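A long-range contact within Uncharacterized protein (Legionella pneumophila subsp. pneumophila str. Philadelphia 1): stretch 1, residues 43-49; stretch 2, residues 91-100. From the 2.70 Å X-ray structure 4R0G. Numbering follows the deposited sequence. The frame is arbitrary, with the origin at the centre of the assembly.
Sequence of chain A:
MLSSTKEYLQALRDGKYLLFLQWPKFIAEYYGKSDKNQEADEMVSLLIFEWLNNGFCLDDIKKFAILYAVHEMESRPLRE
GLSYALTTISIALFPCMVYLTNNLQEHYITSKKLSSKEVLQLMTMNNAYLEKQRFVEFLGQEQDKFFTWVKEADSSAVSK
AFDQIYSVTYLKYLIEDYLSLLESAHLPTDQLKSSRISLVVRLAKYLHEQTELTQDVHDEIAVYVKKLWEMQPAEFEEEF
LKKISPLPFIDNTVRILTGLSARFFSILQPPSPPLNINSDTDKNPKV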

# COMPACT_ATOMS: atom_id res chain seq x y z
N MET A 43 24.29 -1.75 8.52
CA MET A 43 23.40 -2.83 8.11
C MET A 43 23.54 -3.19 6.63
O MET A 43 23.34 -4.34 6.24
CB MET A 43 21.98 -2.38 8.41
CG MET A 43 20.99 -3.44 8.15
SD MET A 43 21.51 -4.98 8.95
CE MET A 43 20.33 -6.03 8.22
N VAL A 44 23.87 -2.20 5.81
CA VAL A 44 24.05 -2.43 4.39
C VAL A 44 25.43 -3.02 4.19
O VAL A 44 25.65 -3.85 3.31
CB VAL A 44 23.90 -1.12 3.59
CG1 VAL A 44 24.41 -1.28 2.13
CG2 VAL A 44 22.46 -0.67 3.61
N SER A 45 26.35 -2.58 5.05
CA SER A 45 27.72 -3.08 5.06
C SER A 45 27.73 -4.56 5.34
O SER A 45 28.28 -5.33 4.55
CB SER A 45 28.56 -2.33 6.07
OG SER A 45 28.70 -0.98 5.66
N LEU A 46 27.11 -4.97 6.44
CA LEU A 46 27.01 -6.40 6.76
C LEU A 46 26.39 -7.24 5.62
O LEU A 46 26.97 -8.27 5.18
CB LEU A 46 26.30 -6.60 8.10
CG LEU A 46 26.83 -5.80 9.31
CD1 LEU A 46 25.84 -5.81 10.45
CD2 LEU A 46 28.15 -6.35 9.81
N LEU A 47 25.23 -6.81 5.12
CA LEU A 47 24.61 -7.42 3.94
C LEU A 47 25.58 -7.57 2.76
O LEU A 47 25.57 -8.60 2.11
CB LEU A 47 23.43 -6.61 3.46
CG LEU A 47 22.05 -7.10 3.81
CD1 LEU A 47 21.77 -6.84 5.25
CD2 LEU A 47 21.05 -6.33 2.96
N ILE A 48 26.41 -6.57 2.47
CA ILE A 48 27.34 -6.71 1.35
C ILE A 48 28.39 -7.79 1.64
O ILE A 48 28.65 -8.68 0.82
CB ILE A 48 28.08 -5.41 1.00
CG1 ILE A 48 27.12 -4.41 0.36
CG2 ILE A 48 29.23 -5.72 0.02
CD1 ILE A 48 27.55 -3.01 0.56
N PHE A 49 29.00 -7.70 2.81
CA PHE A 49 29.96 -8.69 3.23
C PHE A 49 29.33 -10.05 3.13
O PHE A 49 29.83 -10.94 2.45
CB PHE A 49 30.32 -8.44 4.69
CG PHE A 49 31.24 -9.46 5.24
CD1 PHE A 49 32.55 -9.53 4.80
CD2 PHE A 49 30.79 -10.36 6.19
CE1 PHE A 49 33.42 -10.47 5.31
CE2 PHE A 49 31.66 -11.32 6.70
CZ PHE A 49 32.98 -11.37 6.26
N ILE A 91 19.95 -1.75 -1.54
CA ILE A 91 21.04 -0.80 -1.35
C ILE A 91 22.34 -1.57 -1.17
O ILE A 91 23.42 -1.06 -1.52
CB ILE A 91 20.78 0.18 -0.19
CG1 ILE A 91 19.53 1.01 -0.49
CG2 ILE A 91 21.93 1.11 -0.03
CD1 ILE A 91 19.13 1.88 0.67
N ALA A 92 22.24 -2.80 -0.65
CA ALA A 92 23.43 -3.66 -0.56
C ALA A 92 23.77 -4.29 -1.90
O ALA A 92 24.92 -4.61 -2.17
CB ALA A 92 23.24 -4.73 0.46
N LEU A 93 22.75 -4.44 -2.74
CA LEU A 93 22.85 -5.16 -4.01
C LEU A 93 23.81 -4.50 -5.01
O LEU A 93 24.60 -5.16 -5.70
CB LEU A 93 21.47 -5.26 -4.63
CG LEU A 93 21.49 -5.70 -6.10
CD1 LEU A 93 21.98 -7.12 -6.22
CD2 LEU A 93 20.13 -5.56 -6.77
N PHE A 94 23.70 -3.18 -5.07
CA PHE A 94 24.39 -2.42 -6.09
C PHE A 94 25.89 -2.45 -5.88
O PHE A 94 26.62 -2.71 -6.84
CB PHE A 94 23.82 -1.00 -6.22
CG PHE A 94 22.35 -0.98 -6.52
CD1 PHE A 94 21.83 -1.74 -7.55
CD2 PHE A 94 21.47 -0.25 -5.75
CE1 PHE A 94 20.48 -1.74 -7.81
CE2 PHE A 94 20.11 -0.26 -6.01
CZ PHE A 94 19.63 -1.00 -7.04
N PRO A 95 26.37 -2.21 -4.64
CA PRO A 95 27.81 -2.43 -4.38
C PRO A 95 28.29 -3.83 -4.79
O PRO A 95 29.33 -3.93 -5.46
CB PRO A 95 27.91 -2.31 -2.87
CG PRO A 95 26.80 -1.42 -2.49
CD PRO A 95 25.67 -1.67 -3.46
N CYS A 96 27.56 -4.87 -4.39
CA CYS A 96 27.92 -6.23 -4.79
C CYS A 96 28.04 -6.35 -6.33
O CYS A 96 28.97 -6.95 -6.84
CB CYS A 96 26.95 -7.29 -4.23
SG CYS A 96 26.84 -7.38 -2.42
N MET A 97 27.09 -5.77 -7.06
CA MET A 97 27.17 -5.79 -8.53
C MET A 97 28.44 -5.12 -9.02
O MET A 97 29.09 -5.59 -9.95
CB MET A 97 25.94 -5.15 -9.16
CG MET A 97 24.67 -5.94 -8.93
SD MET A 97 23.18 -5.21 -9.65
CE MET A 97 23.42 -5.56 -11.39
N VAL A 98 28.80 -4.03 -8.36
CA VAL A 98 30.01 -3.30 -8.69
C VAL A 98 31.23 -4.14 -8.38
O VAL A 98 32.13 -4.29 -9.22
CB VAL A 98 30.07 -1.99 -7.92
CG1 VAL A 98 31.42 -1.28 -8.14
CG2 VAL A 98 28.88 -1.14 -8.33
N TYR A 99 31.26 -4.71 -7.19
CA TYR A 99 32.38 -5.56 -6.78
C TYR A 99 32.51 -6.79 -7.66
O TYR A 99 33.61 -7.22 -7.96
CB TYR A 99 32.24 -5.95 -5.32
CG TYR A 99 32.39 -4.76 -4.42
CD1 TYR A 99 33.13 -3.67 -4.83
CD2 TYR A 99 31.82 -4.72 -3.15
CE1 TYR A 99 33.31 -2.57 -4.01
CE2 TYR A 99 31.97 -3.63 -2.32
CZ TYR A 99 32.73 -2.56 -2.76
OH TYR A 99 32.91 -1.44 -1.97
N LEU A 100 31.39 -7.34 -8.10
CA LEU A 100 31.39 -8.54 -8.93
C LEU A 100 31.96 -8.23 -10.30
O LEU A 100 32.88 -8.89 -10.76
CB LEU A 100 29.97 -9.10 -9.09
CG LEU A 100 29.76 -10.61 -9.24
CD1 LEU A 100 28.37 -10.86 -9.79
CD2 LEU A 100 30.80 -11.31 -10.10

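Both stretches are pieces of longer helices, and their axes come within 8.6 Å of each other, crossing at -45° with their N-to-C directions inclined by the same amount. The backbones come closest where Val-44 CA and Ala-92 CA lie 5.1 Å apart. The first helix has a weak bond from Leu-47 N to Met-43 O (3.3 Å), then a firmer one from Ile-48 N to Val-44 O (2.9 Å). The second is kinked at Pro-95, whose ring nitrogen has no hydrogen to give to the preceding turn; the next bond, from Cys-96 N to Ala-92 O, is weak at 3.5 Å, and from Met-97 onward the ladder is regular again.

No hydrogen bond crosses between the stretches. The contact is apolar packing that buries 322 Å², both sides summed, and its first rule is a small residue at the close approach. Ala-92 points toward the first helix and gives more surface to the contact than any other residue of its stretch. Its short side chain suits the 5.1 Å between Val-44 CA and Ala-92 CA. Side chains pack around it: Leu-47 CB rests 3.5 Å from Ala-92 CB, and Val-44 CG1 reaches Ala-92 CA at 3.7 Å. Leu-47 is buried and points toward the second helix, an apolar side chain set against the alanine methyl in an apolar place. Val-44, also directed toward its partner, is branched at CB and so presents a methyl directly beside the main chain; Val-44 CG1 also lies 4.1 Å from Ile-91 CG2, at the more exposed end of the contact.

The second rule is a long knob where there is room to insert it. Ile-48 has the largest covered area of either stretch, although its CA-to-CB bond points sideways; with chi1 m and chi2 t, the end of the side chain comes nearer the other helix. It sits in a hole formed by Ala-92, Pro-95, Cys-96 and Tyr-99. Ile-48 CG1 lies 3.4 Å from Ala-92 O and Ile-48 CD1 3.5 Å from Pro-95 CB, and Ile-48 CG2 is 3.8 Å from Cys-96 SG and 4.2 Å from Tyr-99 CE2. The branched chain thus touches several walls at once. Pro-95 offers a compact apolar surface, Cys-96 a small polarizable sulfur, and Tyr-99 the edge of its ring, with Ile-48 CG2 near the ring plane.

Ser-45 and Phe-49 point away from the second helix, and Leu-93 points away from the first, so none of them contributes to this contact. Val-44, Leu-47 and Ile-48 supply one face, met by Ile-91, Ala-92, Pro-95, Cys-96 and Tyr-99.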